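PDB 5O8R: L-lysine 6-monooxygenase involved in desferrioxamine biosynthesis from Erwinia amylovora CFBP1430, which probably hydroxylates the side-chain amino nitrogen of L-lysine, using FAD and NADPH, as a step in biosynthesis of the siderophore desferrioxamine. Local coordinates for residues T48-E53 with V177-Y182; W164-S169 with M338-H343; Q170-R175 with D307-A312. All coordinates share one frame; numbering follows the deposited sequence. Where two conformers were deposited one is given.

Contact 1 of 3, residues T48-E53 with V177-Y182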
loop_
_atom_site.group_PDB
_atom_site.type_symbol
_atom_site.label_atom_id
_atom_site.label_comp_id
_atom_site.label_asym_id
_atom_site.label_seq_id
_atom_site.Cartn_x
_atom_site.Cartn_y
_atom_site.Cartn_z
ATOM N N THR A 48 6.068 5.406 -29.680
ATOM C CA THR A 48 5.572 6.776 -29.252
ATOM C C THR A 48 4.003 7.023 -29.296
ATOM O O THR A 48 3.516 8.025 -28.713
ATOM C CB THR A 48 6.335 7.949 -29.993
ATOM O OG1 THR A 48 7.666 7.544 -30.347
ATOM C CG2 THR A 48 6.414 9.261 -29.133
ATOM N N GLY A 49 3.242 6.108 -29.939
ATOM C CA GLY A 49 1.780 6.228 -30.158
ATOM C C GLY A 49 0.799 5.395 -29.326
ATOM O O GLY A 49 -0.413 5.419 -29.610
ATOM N N MET A 50 1.316 4.643 -28.341
ATOM C CA MET A 50 0.543 4.062 -27.195
ATOM C C MET A 50 1.007 4.655 -25.809
ATOM O O MET A 50 0.458 4.308 -24.728
ATOM C CB MET A 50 0.730 2.543 -27.230
ATOM C CG MET A 50 -0.324 1.671 -26.562
ATOM S SD MET A 50 0.278 -0.048 -26.578
ATOM C CE MET A 50 0.278 -0.554 -28.302
ATOM N N MET A 51 1.980 5.585 -25.879
ATOM C CA MET A 51 2.686 6.176 -24.742
ATOM C C MET A 51 1.920 7.350 -24.158
ATOM O O MET A 51 2.135 8.508 -24.539
ATOM C CB MET A 51 4.064 6.662 -25.183
ATOM C CG MET A 51 4.921 7.246 -24.077
ATOM S SD MET A 51 6.608 7.511 -24.661
ATOM C CE MET A 51 6.525 9.178 -25.396
ATOM N N LEU A 52 1.065 6.999 -23.196
ATOM C CA LEU A 52 0.148 7.913 -22.490
ATOM C C LEU A 52 0.801 8.605 -21.307
ATOM O O LEU A 52 1.526 7.965 -20.585
ATOM C CB LEU A 52 -1.001 7.065 -21.931
ATOM C CG LEU A 52 -2.013 6.587 -22.967
ATOM C CD1 LEU A 52 -2.805 5.400 -22.504
ATOM C CD2 LEU A 52 -2.958 7.736 -23.284
ATOM N N GLU A 53 0.459 9.859 -21.017
ATOM C CA GLU A 53 1.117 10.602 -19.879
ATOM C C GLU A 53 1.331 9.771 -18.606
ATOM O O GLU A 53 2.329 9.945 -17.896
ATOM C CB GLU A 53 0.378 11.921 -19.519
ATOM C CG GLU A 53 0.907 12.587 -18.240
ATOM C CD GLU A 53 0.186 13.866 -17.836
ATOM O OE1 GLU A 53 0.400 14.911 -18.506
ATOM O OE2 GLU A 53 -0.584 13.838 -16.824
ATOM N N VAL A 177 -8.268 1.032 -35.635
ATOM C CA VAL A 177 -6.960 1.555 -35.262
ATOM C C VAL A 177 -6.302 0.604 -34.289
ATOM O O VAL A 177 -6.868 0.272 -33.271
ATOM C CB VAL A 177 -7.023 3.027 -34.761
ATOM C CG1 VAL A 177 -8.280 3.707 -35.236
ATOM C CG2 VAL A 177 -6.913 3.186 -33.261
ATOM N N HIS A 178 -5.115 0.118 -34.633
ATOM C CA HIS A 178 -4.354 -0.756 -33.732
ATOM C C HIS A 178 -3.835 0.093 -32.594
ATOM O O HIS A 178 -3.827 1.328 -32.663
ATOM C CB HIS A 178 -3.226 -1.433 -34.470
ATOM C CG HIS A 178 -2.398 -2.365 -33.639
ATOM N ND1 HIS A 178 -1.306 -1.934 -32.907
ATOM C CD2 HIS A 178 -2.465 -3.715 -33.475
ATOM C CE1 HIS A 178 -0.747 -2.980 -32.313
ATOM N NE2 HIS A 178 -1.432 -4.071 -32.640
ATOM N N SER A 179 -3.486 -0.568 -31.510
ATOM C CA SER A 179 -3.216 0.141 -30.298
ATOM C C SER A 179 -2.064 1.092 -30.506
ATOM O O SER A 179 -2.087 2.209 -29.968
ATOM C CB SER A 179 -3.027 -0.833 -29.151
ATOM O OG SER A 179 -2.083 -1.828 -29.452
ATOM N N SER A 180 -1.110 0.689 -31.360
ATOM C CA SER A 180 0.035 1.539 -31.720
ATOM C C SER A 180 -0.362 2.850 -32.334
ATOM O O SER A 180 0.374 3.802 -32.241
ATOM C CB SER A 180 1.003 0.830 -32.660
ATOM O OG SER A 180 0.322 -0.091 -33.453
ATOM N N GLU A 181 -1.525 2.917 -32.945
ATOM C CA GLU A 181 -1.955 4.130 -33.622
ATOM C C GLU A 181 -2.898 4.979 -32.773
ATOM O O GLU A 181 -3.404 5.976 -33.241
ATOM C CB GLU A 181 -2.629 3.724 -34.939
ATOM C CG GLU A 181 -1.790 2.765 -35.793
ATOM C CD GLU A 181 -2.510 2.306 -37.047
ATOM O OE1 GLU A 181 -2.304 2.916 -38.139
ATOM O OE2 GLU A 181 -3.295 1.345 -36.923
ATOM N N TYR A 182 -3.122 4.586 -31.526
ATOM C CA TYR A 182 -4.181 5.162 -30.708
ATOM C C TYR A 182 -4.071 6.644 -30.439
ATOM O O TYR A 182 -5.051 7.357 -30.625
ATOM C CB TYR A 182 -4.266 4.440 -29.376
ATOM C CG TYR A 182 -5.161 5.098 -28.374
ATOM C CD1 TYR A 182 -6.531 5.111 -28.555
ATOM C CD2 TYR A 182 -4.635 5.715 -27.234
ATOM C CE1 TYR A 182 -7.362 5.720 -27.608
ATOM C CE2 TYR A 182 -5.450 6.342 -26.307
ATOM C CZ TYR A 182 -6.803 6.338 -26.481
ATOM O OH TYR A 182 -7.605 6.960 -25.571
#

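Contact 2 of 3, residues W164-S169 with M338-H343. With NAP (NADP nicotinamide-adenine-dinucleotide phosphate), chain D.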
loop_
_atom_site.group_PDB
_atom_site.type_symbol
_atom_site.label_atom_id
_atom_site.label_comp_id
_atom_site.label_asym_id
_atom_site.label_seq_id
_atom_site.Cartn_x
_atom_site.Cartn_y
_atom_site.Cartn_z
ATOM N N TRP A 164 0.196 -6.237 -34.749
ATOM C CA TRP A 164 -0.579 -7.365 -35.270
ATOM C C TRP A 164 -2.073 -7.304 -34.926
ATOM O O TRP A 164 -2.449 -6.846 -33.831
ATOM C CB TRP A 164 0.013 -8.622 -34.711
ATOM C CG TRP A 164 -0.626 -9.890 -35.145
ATOM C CD1 TRP A 164 -0.215 -10.703 -36.149
ATOM C CD2 TRP A 164 -1.755 -10.537 -34.538
ATOM N NE1 TRP A 164 -1.025 -11.801 -36.230
ATOM C CE2 TRP A 164 -1.975 -11.734 -35.249
ATOM C CE3 TRP A 164 -2.602 -10.217 -33.462
ATOM C CZ2 TRP A 164 -3.016 -12.611 -34.943
ATOM C CZ3 TRP A 164 -3.629 -11.095 -33.143
ATOM C CH2 TRP A 164 -3.830 -12.283 -33.889
ATOM N N SER A 165 -2.898 -7.776 -35.883
ATOM C CA SER A 165 -4.372 -7.827 -35.787
ATOM C C SER A 165 -4.823 -9.179 -36.235
ATOM O O SER A 165 -4.127 -9.807 -36.984
ATOM C CB SER A 165 -5.033 -6.811 -36.709
ATOM O OG SER A 165 -4.373 -5.558 -36.655
ATOM N N PRO A 166 -6.005 -9.639 -35.807
ATOM C CA PRO A 166 -6.404 -10.994 -36.249
ATOM C C PRO A 166 -6.607 -11.007 -37.720
ATOM O O PRO A 166 -7.044 -10.001 -38.261
ATOM C CB PRO A 166 -7.748 -11.228 -35.565
ATOM C CG PRO A 166 -7.827 -10.196 -34.491
ATOM C CD PRO A 166 -7.000 -9.022 -34.916
ATOM N N ALA A 167 -6.296 -12.136 -38.342
ATOM C CA ALA A 167 -6.364 -12.308 -39.799
ATOM C C ALA A 167 -7.638 -11.725 -40.380
ATOM O O ALA A 167 -7.617 -10.859 -41.277
ATOM C CB ALA A 167 -6.293 -13.793 -40.131
ATOM N N CYS A 168 -8.748 -12.155 -39.789
ATOM C CA CYS A 168 -10.062 -11.740 -40.222
ATOM C C CYS A 168 -10.269 -10.194 -40.333
ATOM O O CYS A 168 -11.284 -9.757 -40.835
ATOM C CB CYS A 168 -11.096 -12.360 -39.289
ATOM S SG CYS A 168 -11.376 -11.352 -37.836
ATOM N N SER A 169 -9.308 -9.375 -39.922
ATOM C CA SER A 169 -9.460 -7.931 -39.937
ATOM C C SER A 169 -8.749 -7.171 -41.066
ATOM O O SER A 169 -8.996 -5.955 -41.255
ATOM C CB SER A 169 -9.067 -7.368 -38.550
ATOM O OG SER A 169 -7.671 -7.299 -38.338
ATOM N N MET A 338 -7.859 -2.062 -31.757
ATOM C CA MET A 338 -7.493 -3.441 -31.852
ATOM C C MET A 338 -6.181 -3.619 -31.068
ATOM O O MET A 338 -5.111 -3.312 -31.549
ATOM C CB MET A 338 -7.343 -3.780 -33.296
ATOM C CG MET A 338 -7.174 -5.266 -33.482
ATOM S SD MET A 338 -8.746 -6.100 -33.630
ATOM C CE MET A 338 -9.439 -5.214 -35.019
ATOM N N ALA A 339 -6.291 -4.111 -29.836
ATOM C CA ALA A 339 -5.214 -4.058 -28.843
ATOM C C ALA A 339 -4.718 -5.468 -28.712
ATOM O O ALA A 339 -4.663 -6.048 -27.614
ATOM C CB ALA A 339 -5.751 -3.512 -27.512
ATOM N N THR A 340 -4.339 -6.009 -29.859
ATOM C CA THR A 340 -4.110 -7.454 -30.026
ATOM C C THR A 340 -2.655 -7.814 -30.115
ATOM O O THR A 340 -2.324 -8.979 -30.346
ATOM C CB THR A 340 -4.824 -7.983 -31.283
ATOM O OG1 THR A 340 -4.565 -7.118 -32.404
ATOM C CG2 THR A 340 -6.293 -7.992 -31.032
ATOM N N GLY A 341 -1.787 -6.823 -29.932
ATOM C CA GLY A 341 -0.385 -7.094 -29.735
ATOM C C GLY A 341 0.557 -6.957 -30.919
ATOM O O GLY A 341 0.373 -6.084 -31.788
ATOM N N TYR A 342 1.610 -7.782 -30.876
ATOM C CA TYR A 342 2.765 -7.704 -31.768
ATOM C C TYR A 342 3.149 -9.138 -32.058
ATOM O O TYR A 342 2.888 -9.986 -31.231
ATOM C CB TYR A 342 3.856 -6.958 -31.035
ATOM C CG TYR A 342 3.453 -5.512 -30.795
ATOM C CD1 TYR A 342 2.630 -5.130 -29.755
ATOM C CD2 TYR A 342 3.864 -4.548 -31.642
ATOM C CE1 TYR A 342 2.238 -3.806 -29.599
ATOM C CE2 TYR A 342 3.501 -3.221 -31.495
ATOM C CZ TYR A 342 2.684 -2.842 -30.493
ATOM O OH TYR A 342 2.368 -1.488 -30.433
ATOM N N HIS A 343 3.723 -9.439 -33.211
ATOM C CA HIS A 343 4.128 -10.821 -33.510
ATOM C C HIS A 343 5.451 -10.646 -34.292
ATOM O O HIS A 343 5.588 -9.621 -34.960
ATOM C CB HIS A 343 2.981 -11.600 -34.257
ATOM C CG HIS A 343 1.913 -12.213 -33.350
ATOM N ND1 HIS A 343 1.809 -13.573 -33.117
ATOM C CD2 HIS A 343 0.891 -11.651 -32.655
ATOM C CE1 HIS A 343 0.786 -13.816 -32.314
ATOM N NE2 HIS A 343 0.213 -12.665 -32.020
HETATM P PA NAP D . -0.964 -8.874 -25.630
HETATM O O1A NAP D . -0.208 -9.772 -26.634
HETATM O O2A NAP D . -1.135 -9.283 -24.155
HETATM O O5B NAP D . -2.411 -8.421 -26.180
HETATM C C5B NAP D . -3.168 -9.406 -26.866
HETATM C C4B NAP D . -4.579 -9.454 -26.348
HETATM O O4B NAP D . -5.288 -9.540 -27.563
HETATM C C3B NAP D . -4.860 -10.686 -25.457
HETATM O O3B NAP D . -5.816 -10.468 -24.370
HETATM C C2B NAP D . -5.293 -11.660 -26.548
HETATM O O2B NAP D . -6.033 -12.805 -26.068
HETATM C C1B NAP D . -6.067 -10.707 -27.458
HETATM N N9A NAP D . -6.433 -11.277 -28.781
HETATM C C8A NAP D . -5.671 -11.786 -29.792
HETATM N N7A NAP D . -6.488 -12.237 -30.807
HETATM C C5A NAP D . -7.747 -11.994 -30.418
HETATM C C6A NAP D . -9.084 -12.205 -30.954
HETATM N N6A NAP D . -9.158 -12.756 -32.149
HETATM N N1A NAP D . -10.183 -11.842 -30.241
HETATM C C2A NAP D . -10.091 -11.246 -29.019
HETATM N N3A NAP D . -8.890 -11.007 -28.428
HETATM C C4A NAP D . -7.722 -11.365 -29.084
HETATM O O3 NAP D . -0.094 -7.517 -25.776
HETATM P PN NAP D . -0.425 -5.964 -25.505
HETATM O O1N NAP D . 0.068 -5.261 -26.733
HETATM O O2N NAP D . -1.908 -5.741 -25.033
HETATM O O5D NAP D . 0.728 -5.643 -24.391
HETATM C C5D NAP D . 1.426 -6.652 -23.620
HETATM C C4D NAP D . 2.640 -7.240 -24.364
HETATM O O4D NAP D . 3.546 -6.156 -24.454
HETATM C C3D NAP D . 3.327 -8.430 -23.643
HETATM O O3D NAP D . 3.664 -9.594 -24.450
HETATM C C2D NAP D . 4.561 -7.821 -23.011
HETATM O O2D NAP D . 5.776 -8.477 -23.414
HETATM C C1D NAP D . 4.545 -6.339 -23.451
HETATM N N1N NAP D . 4.370 -5.319 -22.391
HETATM C C2N NAP D . 3.890 -4.089 -22.744
HETATM C C3N NAP D . 3.774 -3.091 -21.765
HETATM C C7N NAP D . 3.247 -1.728 -22.056
HETATM O O7N NAP D . 3.763 -0.761 -21.459
HETATM N N7N NAP D . 2.228 -1.663 -22.920
HETATM C C4N NAP D . 4.147 -3.351 -20.446
HETATM C C5N NAP D . 4.631 -4.611 -20.111
HETATM C C6N NAP D . 4.747 -5.576 -21.104
HETATM P P2B NAP D . -5.291 -14.061 -25.367
HETATM O O1X NAP D . -6.273 -15.221 -25.551
HETATM O O2X NAP D . -5.038 -13.637 -23.923
HETATM O O3X NAP D . -3.991 -14.191 -26.140
#

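Contact 3 of 3, residues Q170-R175 with D307-A312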
loop_
_atom_site.group_PDB
_atom_site.type_symbol
_atom_site.label_atom_id
_atom_site.label_comp_id
_atom_site.label_asym_id
_atom_site.label_seq_id
_atom_site.Cartn_x
_atom_site.Cartn_y
_atom_site.Cartn_z
ATOM N N GLN A 170 -7.893 -7.877 -41.814
ATOM C CA GLN A 170 -7.010 -7.252 -42.834
ATOM C C GLN A 170 -7.745 -6.229 -43.733
ATOM O O GLN A 170 -7.254 -5.136 -43.927
ATOM C CB GLN A 170 -6.256 -8.336 -43.686
ATOM C CG GLN A 170 -4.723 -8.146 -43.834
ATOM C CD GLN A 170 -3.926 -8.157 -42.500
ATOM O OE1 GLN A 170 -3.590 -7.096 -41.952
ATOM N NE2 GLN A 170 -3.621 -9.356 -41.985
ATOM N N PRO A 171 -8.931 -6.588 -44.267
ATOM C CA PRO A 171 -9.813 -5.676 -45.028
ATOM C C PRO A 171 -10.263 -4.365 -44.355
ATOM O O PRO A 171 -10.525 -3.368 -45.003
ATOM C CB PRO A 171 -11.045 -6.548 -45.314
ATOM C CG PRO A 171 -10.844 -7.828 -44.559
ATOM C CD PRO A 171 -9.382 -7.979 -44.448
ATOM N N TYR A 172 -10.339 -4.343 -43.053
ATOM C CA TYR A 172 -10.847 -3.158 -42.428
ATOM C C TYR A 172 -9.727 -2.356 -41.785
ATOM O O TYR A 172 -9.992 -1.337 -41.140
ATOM C CB TYR A 172 -11.919 -3.585 -41.460
ATOM C CG TYR A 172 -12.966 -4.387 -42.160
ATOM C CD1 TYR A 172 -14.063 -3.772 -42.705
ATOM C CD2 TYR A 172 -12.847 -5.772 -42.310
ATOM C CE1 TYR A 172 -15.057 -4.515 -43.343
ATOM C CE2 TYR A 172 -13.831 -6.538 -42.951
ATOM C CZ TYR A 172 -14.934 -5.900 -43.471
ATOM O OH TYR A 172 -15.934 -6.579 -44.136
ATOM N N ARG A 173 -8.473 -2.758 -42.028
ATOM C CA ARG A 173 -7.322 -2.079 -41.426
ATOM C C ARG A 173 -7.272 -0.571 -41.691
ATOM O O ARG A 173 -6.499 0.107 -41.090
ATOM C CB ARG A 173 -5.987 -2.726 -41.856
ATOM C CG ARG A 173 -5.424 -2.246 -43.210
ATOM C CD ARG A 173 -3.895 -2.100 -43.232
ATOM N NE ARG A 173 -3.252 -3.407 -43.103
ATOM C CZ ARG A 173 -3.176 -4.329 -44.068
ATOM N NH1 ARG A 173 -3.702 -4.116 -45.282
ATOM N NH2 ARG A 173 -2.570 -5.489 -43.812
ATOM N N GLU A 174 -8.105 -0.070 -42.590
ATOM C CA GLU A 174 -8.089 1.311 -43.022
ATOM C C GLU A 174 -8.872 2.114 -41.990
ATOM O O GLU A 174 -8.709 3.322 -41.874
ATOM C CB GLU A 174 -8.788 1.448 -44.406
ATOM C CG GLU A 174 -8.614 0.285 -45.433
ATOM C CD GLU A 174 -7.361 0.379 -46.357
ATOM O OE1 GLU A 174 -7.543 0.640 -47.582
ATOM O OE2 GLU A 174 -6.201 0.161 -45.888
ATOM N N ARG A 175 -9.743 1.429 -41.249
ATOM C CA ARG A 175 -10.794 2.064 -40.468
ATOM C C ARG A 175 -10.562 1.878 -38.971
ATOM O O ARG A 175 -10.512 2.866 -38.207
ATOM C CB ARG A 175 -12.132 1.469 -40.873
ATOM C CG ARG A 175 -13.313 2.328 -40.476
ATOM C CD ARG A 175 -14.619 1.709 -40.926
ATOM N NE ARG A 175 -14.710 1.553 -42.375
ATOM C CZ ARG A 175 -15.074 2.507 -43.226
ATOM N NH1 ARG A 175 -15.378 3.730 -42.784
ATOM N NH2 ARG A 175 -15.119 2.232 -44.537
ATOM N N ASP A 307 -15.135 -13.158 -37.215
ATOM C CA ASP A 307 -15.382 -12.368 -38.426
ATOM C C ASP A 307 -15.720 -10.896 -38.090
ATOM O O ASP A 307 -16.073 -10.574 -36.979
ATOM C CB ASP A 307 -16.493 -13.027 -39.250
ATOM C CG ASP A 307 -16.060 -13.310 -40.693
ATOM O OD1 ASP A 307 -15.885 -14.505 -41.010
ATOM O OD2 ASP A 307 -15.865 -12.350 -41.489
ATOM N N MET A 308 -15.613 -10.028 -39.055
ATOM C CA MET A 308 -16.003 -8.674 -38.809
ATOM C C MET A 308 -16.431 -8.085 -40.110
ATOM O O MET A 308 -16.005 -8.494 -41.154
ATOM C CB MET A 308 -14.927 -7.875 -38.119
ATOM C CG MET A 308 -13.673 -7.688 -38.895
ATOM S SD MET A 308 -12.737 -6.560 -37.913
ATOM C CE MET A 308 -13.430 -5.016 -38.430
ATOM N N ARG A 309 -17.309 -7.122 -40.028
ATOM C CA ARG A 309 -17.889 -6.497 -41.244
ATOM C C ARG A 309 -18.241 -5.033 -40.987
ATOM O O ARG A 309 -18.388 -4.588 -39.836
ATOM C CB ARG A 309 -19.110 -7.257 -41.748
ATOM C CG ARG A 309 -18.749 -8.653 -42.274
ATOM C CD ARG A 309 -19.896 -9.509 -42.859
ATOM N NE ARG A 309 -19.454 -10.836 -43.263
ATOM C CZ ARG A 309 -20.254 -11.809 -43.689
ATOM N NH1 ARG A 309 -19.738 -12.991 -43.988
ATOM N NH2 ARG A 309 -21.568 -11.618 -43.805
ATOM N N TRP A 310 -18.305 -4.262 -42.053
ATOM C CA TRP A 310 -18.597 -2.866 -41.906
ATOM C C TRP A 310 -19.900 -2.626 -42.642
ATOM O O TRP A 310 -19.940 -2.463 -43.829
ATOM C CB TRP A 310 -17.465 -1.985 -42.384
ATOM C CG TRP A 310 -17.808 -0.547 -42.360
ATOM C CD1 TRP A 310 -18.218 0.145 -43.387
ATOM C CD2 TRP A 310 -17.773 0.380 -41.242
ATOM N NE1 TRP A 310 -18.459 1.456 -43.033
ATOM C CE2 TRP A 310 -18.180 1.622 -41.717
ATOM C CE3 TRP A 310 -17.424 0.277 -39.901
ATOM C CZ2 TRP A 310 -18.263 2.761 -40.913
ATOM C CZ3 TRP A 310 -17.515 1.433 -39.086
ATOM C CH2 TRP A 310 -17.925 2.644 -39.607
ATOM N N LEU A 311 -20.972 -2.655 -41.874
ATOM C CA LEU A 311 -22.304 -2.230 -42.293
ATOM C C LEU A 311 -22.389 -0.811 -42.917
ATOM O O LEU A 311 -21.761 0.184 -42.441
ATOM C CB LEU A 311 -23.253 -2.265 -41.092
ATOM C CG LEU A 311 -23.186 -3.530 -40.227
ATOM C CD1 LEU A 311 -23.923 -3.301 -38.913
ATOM C CD2 LEU A 311 -23.675 -4.761 -40.976
ATOM N N ALA A 312 -23.208 -0.758 -43.974
ATOM C CA ALA A 312 -23.621 0.475 -44.639
ATOM C C ALA A 312 -24.164 1.556 -43.670
ATOM O O ALA A 312 -23.897 2.763 -43.810
ATOM C CB ALA A 312 -24.679 0.112 -45.666
#

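Contact 1 of 3, residues T48-E53 with V177-Y182
Gly49 and Met50 bring a bend of irregular chain against the turn that runs from Ser179 to Tyr182, with the CA atoms of Met50 and Ser180 5.2 Å apart. The turn joins edge strand 177-178 of the parallel, Rossmann-type NADP sheet to helix 182-190, while 48-53 belongs to the loop between strand 35-38 of the other large sheet and strand 56-57. The pairing is therefore consistent with a bridge between the FAD-binding and NADP-binding parts of the enzyme. Two backbone bonds shape the turn, Glu181 N to His178 O (2.8 Å) and Tyr182 N to Ser179 O (3.0 Å). Gly49, which carries no side chain, suits a place where its backbone lies directly on the turn. The peptide groups merely pack here, and Gly49 finds its backbone partner one residue further on, at Leu183.

Met50 supplies the flexible, apolar reach of the contact. Its CG is anti to the backbone N (chi1 -157°) and the chain bends only at its last torsion, which brings the methyl CE to 3.4 Å from Ser179 CB, although the loop is poorly ordered. The same side chain lies beside Ser203 and Arg100, both NADP-binding, and near the bound dinucleotide. Leu52 crosses Tyr182 at about a right angle, its CD2 meeting the ring edge 4.2 Å from CE2. The hydroxyl of Tyr182 bonds to Asp210, tying this mostly apolar ring to helix 202-212. Within the turn, Ser180 N donates almost straight to His178 ND1, 3.1 Å away and 29° out of the imidazole plane.

Contact 2 of 3, residues W164-S169 with M338-H343
Trp164 is gripped through its backbone at both ends: its N donates to Gly341 O (3.0 Å, 153° at the hydrogen), and its O accepts from Thr340 OG1 (2.6 Å). Thr340 OG1 is tilted slightly from the carbonyl plane of Trp164. Thr340 can reach because OG1 sits between its own N and carbonyl carbon (chi1 47°). Its methyl CG2 faces instead the ribose atom O4B of NADP, so the two branches serve protein and cofactor separately. The indole meets the cofactor edge-on, CZ3 lying 3.9 Å from adenine N7A, and Pro166 CG packs 3.7 Å from N6A. The indole edge and the proline ring thus give rigid apolar borders to the adenine.

One indole face carries Pro166 N, and the opposite face is met by His343, whose ring lies obliquely, 35° from the five-membered ring. That histidine has two conformers, so this contact is tentative. Further out, Met338 bends its chain to set SD 3.6 Å from Pro166 CD. Pro166 O takes two donors from Ser169, N and OG, which fixes the short 3-10 turn. Gly341 adopts a positive phi suited to glycine and brings its CA 3.5 Å from the phosphate oxygen O1N; its carbonyl also accepts from His178 NE2.

The contact lies at the end of the small antiparallel pair 162-163 and 342-343. Backbone bonds from Met338 to Val177 and from Ala339 to Leu198 place strand 335-338 between strands 177-178 and 194-198 of the parallel sheet.

Contact 3 of 3, residues Q170-R175 with D307-A312
Tyr172, Trp310 and Arg175 carry this contact, in which a loop leading to the parallel sheet leans on strand 303-311. Tyr172 is set obliquely against the strand backbone, with CE2 3.4 Å from Met308 O and the hydroxyl OH 3.5 Å from Arg309 CA. A long aromatic side chain suits this place, since one ring spans three successive strand residues. At its other side CE1 touches Trp310 CB at 3.6 Å. Met308 runs past the tyrosine in the opposite direction, its methyl CE resting 3.7 Å from Tyr172 CB. Its sulfur SD lies 5.2 Å from the ring centroid, off the ring normal, as an oblique Met-aromatic contact.

Trp310 turns its indole to the loop, and Arg175 lies over one face of it. The guanidinium is stacked flat, its plane only 8° from that of the indole, and CZ stands 3.7 Å from the centroid of the five-membered ring, 18° off the normal, as a cation-pi pair. The aliphatic part is used as well: CD sits over the six-membered ring as a CH-pi contact, 3.3 Å from its centroid. Extended through chi1 and chi2, the chain turns at chi3 (-61°), and this brings CD and the guanidinium over the indole. Arginine suits this exposed position because its flat cation can lie on an aromatic face and its methylene groups can pack there too. It also touches a crystal neighbour, which may help to fix its position.

Behind the contact, Phe316 of strand 315-322 meets Trp310 edge-to-face and packs on Tyr172, Arg175 and Met308. The three strands 303-311, 315-322 and 327-333 form the antiparallel meander that accompanies the parallel sheet in NADPH domains of two-dinucleotide-binding flavoproteins, here met by the loop 170-175 through Tyr172 and the Arg175-Trp310 cation-pi stack.

Overall arrangement
Contact 2 lies between the others, its centre 14 Å from that of contact 1 and 13 Å from that of contact 3, while contacts 1 and 3 are 20 Å apart. Along the chain, 48-53 comes first, then 164-169, 170-175 and 177-182 almost without a break, then 307-312 and 338-343. One connecting run thus meets three partners in turn. Contacts 1 and 2 share neighbouring parallel strands, 177-178 and 335-338, and His178 and Gly341 join them; contact 3 meets contact 2 where Met308 packs on Cys168 and Ser169. Together they lead from the FAD-side loop past the NADP site to the peripheral meander.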